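Local atomic coordinates of crustacyanin-C1 subunit (PDB entry 1I4U), a protein that binds the carotenoid astaxanthin, which gives the lobster carapace its blue colour, as one of the subunit types of crustacyanin. Residues A[19-22]-A[23-27]. Residues are numbered along the deposited sequence; the frame is centred on the assembly and turned at random.
Sequences KLWA and EQTPN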
ATOM      1  N   LYS A  19      10.536 -14.650 -14.598  1.00 31.94           N
ATOM      2  CA  LYS A  19      11.476 -14.408 -15.683  1.00 32.23           C
ATOM      3  C   LYS A  19      12.026 -12.988 -15.576  1.00 28.22           C
ATOM      4  O   LYS A  19      13.235 -12.753 -15.724  1.00 26.16           O
ATOM      5  CB  LYS A  19      10.774 -14.606 -17.018  1.00 40.81           C
ATOM      6  CG  LYS A  19      11.566 -14.052 -18.193  1.00 47.70           C
ATOM      7  CD  LYS A  19      10.612 -13.582 -19.280  1.00 57.00           C
ATOM      8  CE  LYS A  19      10.094 -12.177 -19.001  1.00 61.77           C
ATOM      9  NZ  LYS A  19       9.379 -11.626 -20.199  1.00 68.39           N
ATOM     10  N   LEU A  20      11.105 -12.041 -15.342  1.00 25.37           N
ATOM     11  CA  LEU A  20      11.505 -10.626 -15.311  1.00 23.97           C
ATOM     12  C   LEU A  20      12.477 -10.458 -14.159  1.00 21.44           C
ATOM     13  O   LEU A  20      13.523  -9.796 -14.235  1.00 24.51           O
ATOM     14  CB  LEU A  20      10.265  -9.738 -15.178  1.00 22.87           C
ATOM     15  CG  LEU A  20       9.351  -9.662 -16.418  1.00 24.17           C
ATOM     16  CD1 LEU A  20       8.023  -8.979 -16.071  1.00 26.08           C
ATOM     17  CD2 LEU A  20      10.003  -8.946 -17.588  1.00 21.48           C
ATOM     18  N   TRP A  21      12.113 -11.070 -13.052  1.00 20.96           N
ATOM     19  CA  TRP A  21      12.901 -10.913 -11.836  1.00 21.12           C
ATOM     20  C   TRP A  21      14.328 -11.384 -12.088  1.00 20.73           C
ATOM     21  O   TRP A  21      15.317 -10.731 -11.791  1.00 23.79           O
ATOM     22  CB  TRP A  21      12.261 -11.693 -10.686  1.00 21.39           C
ATOM     23  CG  TRP A  21      12.957 -11.565  -9.374  1.00 24.92           C
ATOM     24  CD1 TRP A  21      13.740 -12.513  -8.767  1.00 33.23           C
ATOM     25  CD2 TRP A  21      12.962 -10.463  -8.457  1.00 21.82           C
ATOM     26  NE1 TRP A  21      14.219 -12.060  -7.557  1.00 35.64           N
ATOM     27  CE2 TRP A  21      13.752 -10.788  -7.341  1.00 30.15           C
ATOM     28  CE3 TRP A  21      12.375  -9.193  -8.469  1.00 22.50           C
ATOM     29  CZ2 TRP A  21      13.990  -9.942  -6.240  1.00 32.03           C
ATOM     30  CZ3 TRP A  21      12.590  -8.350  -7.394  1.00 23.84           C
ATOM     31  CH2 TRP A  21      13.387  -8.710  -6.284  1.00 27.11           C
ATOM     32  N   ALA A  22      14.428 -12.592 -12.647  1.00 23.26           N
ATOM     33  CA  ALA A  22      15.743 -13.144 -12.963  1.00 24.30           C
ATOM     34  C   ALA A  22      16.508 -12.317 -14.010  1.00 23.51           C
ATOM     35  O   ALA A  22      17.734 -12.193 -13.986  1.00 27.05           O
ATOM     36  CB  ALA A  22      15.577 -14.588 -13.401  1.00 29.65           C
ATOM     37  N   GLU A  23      15.841 -11.715 -15.009  1.00 26.06           N
ATOM     38  CA  GLU A  23      16.552 -10.833 -15.917  1.00 25.74           C
ATOM     39  C   GLU A  23      17.096  -9.584 -15.238  1.00 23.13           C
ATOM     40  O   GLU A  23      18.137  -9.010 -15.614  1.00 27.03           O
ATOM     41  CB  GLU A  23      15.597 -10.320 -17.021  1.00 27.25           C
ATOM     42  CG  GLU A  23      15.245 -11.420 -18.002  1.00 28.23           C
ATOM     43  CD  GLU A  23      14.172 -11.020 -18.990  1.00 29.86           C
ATOM     44  OE1 GLU A  23      13.457 -10.007 -18.853  1.00 26.14           O
ATOM     45  OE2 GLU A  23      14.040 -11.821 -19.918  1.00 39.63           O
ATOM     46  N   GLN A  24      16.337  -9.128 -14.248  1.00 19.76           N
ATOM     47  CA  GLN A  24      16.590  -7.796 -13.693  1.00 19.71           C
ATOM     48  C   GLN A  24      17.551  -7.828 -12.527  1.00 19.83           C
ATOM     49  O   GLN A  24      18.212  -6.826 -12.284  1.00 20.44           O
ATOM     50  CB  GLN A  24      15.233  -7.209 -13.305  1.00 18.65           C
ATOM     51  CG  GLN A  24      14.472  -6.810 -14.562  1.00 19.35           C
ATOM     52  CD  GLN A  24      12.990  -6.685 -14.341  1.00 18.62           C
ATOM     53  OE1 GLN A  24      12.530  -6.647 -13.180  1.00 18.81           O
ATOM     54  NE2 GLN A  24      12.269  -6.616 -15.454  1.00 18.90           N
ATOM     55  N   THR A  25      17.619  -8.941 -11.775  1.00 24.51           N
ATOM     56  CA  THR A  25      18.515  -8.945 -10.604  1.00 25.47           C
ATOM     57  C   THR A  25      19.953  -8.623 -10.957  1.00 24.16           C
ATOM     58  O   THR A  25      20.605  -7.878 -10.213  1.00 27.72           O
ATOM     59  CB  THR A  25      18.398 -10.289  -9.867  1.00 32.11           C
ATOM     60  OG1 THR A  25      17.070 -10.382  -9.354  1.00 36.22           O
ATOM     61  CG2 THR A  25      19.326 -10.260  -8.681  1.00 46.74           C
ATOM     62  N   PRO A  26      20.537  -9.127 -12.044  1.00 24.63           N
ATOM     63  CA  PRO A  26      21.930  -8.781 -12.354  1.00 26.18           C
ATOM     64  C   PRO A  26      22.158  -7.345 -12.791  1.00 26.02           C
ATOM     65  O   PRO A  26      23.334  -7.009 -12.915  1.00 27.10           O
ATOM     66  CB  PRO A  26      22.317  -9.690 -13.544  1.00 30.85           C
ATOM     67  CG  PRO A  26      21.327 -10.784 -13.433  1.00 29.75           C
ATOM     68  CD  PRO A  26      20.049 -10.097 -13.035  1.00 29.50           C
ATOM     69  N   ASN A  27      21.092  -6.610 -13.023  1.00 24.76           N
ATOM     70  CA  ASN A  27      21.182  -5.342 -13.746  1.00 22.13           C
ATOM     71  C   ASN A  27      20.812  -4.167 -12.881  1.00 21.03           C
ATOM     72  O   ASN A  27      20.521  -3.088 -13.423  1.00 19.74           O
ATOM     73  CB  ASN A  27      20.325  -5.385 -15.024  1.00 21.97           C
ATOM     74  CG  ASN A  27      21.028  -6.193 -16.099  1.00 27.24           C
ATOM     75  OD1 ASN A  27      22.205  -5.961 -16.446  1.00 35.62           O
ATOM     76  ND2 ASN A  27      20.342  -7.174 -16.674  1.00 29.12           N
TER
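Glu-23 N, Gln-24 N and Thr-25 N bond in turn to the carbonyl oxygens of Lys-19, Leu-20 and Trp-21, the i+4 pattern of an alpha-helix, with Glu-23 N at 2.9 Å from Lys-19 O. Trp-21 O takes a second bond from Thr-25 OG1 at 3.0 Å, this donor standing 43° out of the carbonyl plane. With OG1 anti to its own carbonyl carbon (chi1 -65°), the threonine hydroxyl folds back onto the preceding turn and also sits 3.7 Å above one face of the Trp-21 indole, toward the rim. Arg-28 makes a cation-pi contact with the same indole. The helix, residues 17-24, precedes the first long strand of the lipocalin barrel, and Gln-24 joins it to strand 102-110 by donating from NE2 to Ile-107 O. The Gln-24 amide lies beside Leu-20, Gln-24 NE2 being 3.7 Å from Leu-20 CB. Replacing this glutamine by a leucine would probably leave Ile-107 O without the NE2 donor and cost the helix this polar tie to the strand. On the exposed side, the bent Lys-19 chain crosses the Glu-23 carboxylate, Lys-19 CG being 3.8 Å from Glu-23 OE2; Lys-19 NZ stays 4.6 Å from Glu-23 OE1, too far for a salt bridge. Asn-27 ND2 reaches back to Glu-23 O at 3.1 Å.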